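Local atomic coordinates of protein argonaute (Methanocaldococcus jannaschii, PDB entry 5G5S), a protein that uses short single-stranded DNA guides to bind complementary target strands and cut the target DNA, and may defend the cell against invading genetic elements. Residues Thr497-Leu505 and Ile560-Arg571. Residues are numbered along the deposited sequence; the frame is centred on the assembly and turned at random.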
# COMPACT_ATOMS: atom_id res chain seq x y z
N THR A 497 6.65 1.51 -23.62
CA THR A 497 7.79 1.07 -22.82
C THR A 497 8.53 -0.15 -23.40
O THR A 497 7.92 -0.89 -24.18
CB THR A 497 7.27 0.78 -21.40
OG1 THR A 497 6.53 -0.44 -21.41
CG2 THR A 497 6.39 1.91 -20.87
N PRO A 498 9.81 -0.43 -23.00
CA PRO A 498 10.46 -1.68 -23.45
C PRO A 498 9.74 -2.94 -22.96
O PRO A 498 9.85 -4.00 -23.58
CB PRO A 498 11.85 -1.62 -22.79
CG PRO A 498 11.70 -0.69 -21.64
CD PRO A 498 10.69 0.32 -22.08
N TYR A 499 8.98 -2.82 -21.84
CA TYR A 499 8.29 -3.93 -21.19
C TYR A 499 7.02 -4.41 -21.83
O TYR A 499 6.11 -3.63 -22.08
CB TYR A 499 8.04 -3.64 -19.69
CG TYR A 499 9.29 -3.20 -18.97
CD1 TYR A 499 10.33 -4.09 -18.72
CD2 TYR A 499 9.48 -1.86 -18.61
CE1 TYR A 499 11.51 -3.68 -18.11
CE2 TYR A 499 10.64 -1.44 -17.98
CZ TYR A 499 11.65 -2.36 -17.71
OH TYR A 499 12.81 -1.97 -17.09
N ASP A 500 6.96 -5.71 -22.07
CA ASP A 500 5.76 -6.37 -22.59
C ASP A 500 4.71 -6.34 -21.47
O ASP A 500 3.54 -6.08 -21.73
CB ASP A 500 6.07 -7.82 -22.99
CG ASP A 500 6.99 -7.92 -24.19
OD1 ASP A 500 6.49 -7.79 -25.33
OD2 ASP A 500 8.20 -8.12 -24.00
N TYR A 501 5.15 -6.57 -20.21
CA TYR A 501 4.34 -6.55 -19.00
C TYR A 501 5.03 -5.84 -17.87
O TYR A 501 6.24 -5.94 -17.70
CB TYR A 501 4.00 -7.97 -18.51
CG TYR A 501 3.27 -8.83 -19.52
CD1 TYR A 501 2.08 -8.39 -20.10
CD2 TYR A 501 3.72 -10.10 -19.84
CE1 TYR A 501 1.39 -9.18 -21.03
CE2 TYR A 501 3.04 -10.91 -20.74
CZ TYR A 501 1.87 -10.44 -21.34
OH TYR A 501 1.19 -11.22 -22.24
N ILE A 502 4.23 -5.11 -17.10
CA ILE A 502 4.60 -4.47 -15.85
C ILE A 502 3.63 -5.12 -14.88
O ILE A 502 2.41 -5.06 -15.10
CB ILE A 502 4.54 -2.93 -15.88
CG1 ILE A 502 5.66 -2.37 -16.79
CG2 ILE A 502 4.64 -2.38 -14.42
CD1 ILE A 502 5.45 -0.94 -17.29
N MET A 503 4.19 -5.87 -13.91
CA MET A 503 3.38 -6.65 -13.01
C MET A 503 3.55 -6.21 -11.56
O MET A 503 4.65 -6.23 -11.02
CB MET A 503 3.68 -8.15 -13.20
CG MET A 503 3.23 -8.70 -14.54
SD MET A 503 3.54 -10.48 -14.64
CE MET A 503 2.92 -10.85 -16.28
N GLY A 504 2.45 -5.76 -10.97
CA GLY A 504 2.37 -5.34 -9.59
C GLY A 504 2.07 -6.56 -8.75
O GLY A 504 1.14 -7.30 -9.04
N LEU A 505 2.88 -6.80 -7.74
CA LEU A 505 2.73 -7.99 -6.93
C LEU A 505 2.65 -7.66 -5.46
O LEU A 505 3.40 -6.83 -4.98
CB LEU A 505 3.92 -8.96 -7.24
CG LEU A 505 4.02 -10.27 -6.45
CD1 LEU A 505 2.83 -11.17 -6.69
CD2 LEU A 505 5.29 -11.00 -6.80
N ILE A 560 -0.72 -17.15 -18.95
CA ILE A 560 -0.08 -15.94 -19.49
C ILE A 560 1.22 -16.38 -20.17
O ILE A 560 2.02 -17.10 -19.55
CB ILE A 560 0.12 -14.84 -18.41
CG1 ILE A 560 -1.24 -14.32 -17.87
CG2 ILE A 560 0.97 -13.67 -18.95
CD1 ILE A 560 -1.26 -13.95 -16.42
N ASP A 561 1.41 -16.01 -21.45
CA ASP A 561 2.64 -16.34 -22.17
C ASP A 561 3.74 -15.46 -21.59
O ASP A 561 3.67 -14.24 -21.64
CB ASP A 561 2.49 -16.15 -23.70
CG ASP A 561 3.73 -16.48 -24.54
OD1 ASP A 561 4.62 -17.21 -24.03
OD2 ASP A 561 3.79 -16.03 -25.71
N MET A 562 4.72 -16.10 -20.98
CA MET A 562 5.80 -15.36 -20.36
C MET A 562 7.19 -15.64 -20.89
O MET A 562 8.18 -15.25 -20.28
CB MET A 562 5.69 -15.39 -18.84
CG MET A 562 4.81 -14.25 -18.39
SD MET A 562 4.31 -14.40 -16.72
CE MET A 562 5.83 -13.89 -15.87
N GLU A 563 7.24 -16.24 -22.09
CA GLU A 563 8.44 -16.58 -22.83
C GLU A 563 8.72 -15.48 -23.85
O GLU A 563 7.78 -14.92 -24.42
CB GLU A 563 8.25 -17.90 -23.57
CG GLU A 563 7.85 -19.06 -22.67
CD GLU A 563 7.73 -20.43 -23.31
OE1 GLU A 563 7.78 -20.52 -24.56
OE2 GLU A 563 7.58 -21.41 -22.55
N ASN A 564 10.03 -15.22 -24.12
CA ASN A 564 10.52 -14.24 -25.11
C ASN A 564 9.94 -12.83 -24.84
O ASN A 564 9.67 -12.06 -25.77
CB ASN A 564 10.23 -14.74 -26.52
CG ASN A 564 10.48 -16.23 -26.68
OD1 ASN A 564 11.55 -16.75 -26.35
ND2 ASN A 564 9.48 -16.95 -27.16
N LYS A 565 9.77 -12.53 -23.55
CA LYS A 565 9.19 -11.30 -23.05
C LYS A 565 10.17 -10.50 -22.22
O LYS A 565 11.17 -11.03 -21.74
CB LYS A 565 7.95 -11.64 -22.18
CG LYS A 565 6.79 -12.35 -22.90
CD LYS A 565 6.05 -11.47 -23.92
CE LYS A 565 5.02 -12.23 -24.72
NZ LYS A 565 3.82 -12.55 -23.91
N ASN A 566 9.86 -9.20 -22.05
CA ASN A 566 10.57 -8.27 -21.19
C ASN A 566 9.53 -7.87 -20.16
O ASN A 566 8.55 -7.22 -20.50
CB ASN A 566 11.11 -7.05 -21.97
CG ASN A 566 12.09 -6.26 -21.14
OD1 ASN A 566 12.25 -6.46 -19.93
ND2 ASN A 566 12.81 -5.36 -21.77
N ILE A 567 9.69 -8.38 -18.93
CA ILE A 567 8.75 -8.23 -17.81
C ILE A 567 9.40 -7.54 -16.64
O ILE A 567 10.49 -7.93 -16.22
CB ILE A 567 8.14 -9.61 -17.39
CG1 ILE A 567 7.45 -10.32 -18.58
CG2 ILE A 567 7.16 -9.49 -16.22
CD1 ILE A 567 7.46 -11.81 -18.47
N LEU A 568 8.71 -6.53 -16.09
CA LEU A 568 9.15 -5.79 -14.93
C LEU A 568 8.18 -6.08 -13.78
O LEU A 568 6.98 -5.87 -13.94
CB LEU A 568 9.22 -4.27 -15.23
CG LEU A 568 9.48 -3.32 -14.03
CD1 LEU A 568 10.87 -3.50 -13.46
CD2 LEU A 568 9.21 -1.86 -14.39
N PHE A 569 8.69 -6.60 -12.65
CA PHE A 569 7.90 -6.86 -11.44
C PHE A 569 8.10 -5.76 -10.40
O PHE A 569 9.22 -5.34 -10.13
CB PHE A 569 8.20 -8.22 -10.80
CG PHE A 569 7.65 -9.40 -11.55
CD1 PHE A 569 8.40 -10.05 -12.52
CD2 PHE A 569 6.39 -9.91 -11.24
CE1 PHE A 569 7.90 -11.16 -13.19
CE2 PHE A 569 5.88 -11.02 -11.92
CZ PHE A 569 6.63 -11.62 -12.91
N LEU A 570 6.99 -5.33 -9.83
CA LEU A 570 6.95 -4.30 -8.80
C LEU A 570 6.47 -4.96 -7.52
O LEU A 570 5.40 -5.59 -7.50
CB LEU A 570 5.95 -3.22 -9.25
CG LEU A 570 6.40 -2.01 -10.09
CD1 LEU A 570 7.53 -2.30 -11.03
CD2 LEU A 570 5.23 -1.38 -10.79
N ARG A 571 7.29 -4.87 -6.46
CA ARG A 571 6.92 -5.44 -5.17
C ARG A 571 7.36 -4.57 -3.99
O ARG A 571 8.31 -3.81 -4.10
CB ARG A 571 7.32 -6.93 -5.02
CG ARG A 571 8.78 -7.27 -5.35
CD ARG A 571 9.05 -8.77 -5.27
NE ARG A 571 9.40 -9.21 -3.92
CZ ARG A 571 9.57 -10.47 -3.54
NH1 ARG A 571 9.41 -11.46 -4.42
NH2 ARG A 571 9.88 -10.76 -2.29
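Strands 501-505 and 566-571 are parallel neighbours in the RNase H-like core of the PIWI domain, paired from Tyr501 with Ile567 onward. They run up to Asp506 and Asp572, probably active-site residues as in related Argonautes. In the backbone ladder, Leu568 N donates to Tyr501 O (3.0 Å). Met503 N then donates to Leu568 O at a nearly straight 170°. At the start of the ladder, Asp500 clasps Asn566 twice. Asp500 N donates to Asn566 O (2.7 Å), and Asn566 N returns a bond to the anti side of Asp500 OD2 (2.8 Å).

Leu568 CB sits almost centrally over one face of the Tyr499 ring, 3.7 Å from its centroid. Pro498 CG covers the opposite face toward the rim. Asn566 OD1 lies at the ring edge, and its amide is turned 71° from the ring. That oxygen accepts a hydrogen bond from Asn593, while Tyr499 OH is hydrogen-bonded to Glu595.

On the face bearing Tyr501, Met503 and Phe569, the Met503 chain is extended beyond CG (chi3 180°), which carries CE on past the Phe569 ring to meet Met562 SD tip to tip. Met503 SD meets Phe569 CE2 obliquely at 3.6 Å, a Met-aromatic contact. The Tyr501 ring lies beside Ile567 and turns an edge to Asp561 O. Lys565 NZ bonds to this same Asp561 O (2.8 Å) and only weakly to Tyr501 OH.

Strand 517-525 flanks 501-505 antiparallel, and strand 593-600 flanks 566-571 parallel. Helix 547-556 covers Met503 and Phe569; helix 656-666 packs on Tyr499 and Ile502.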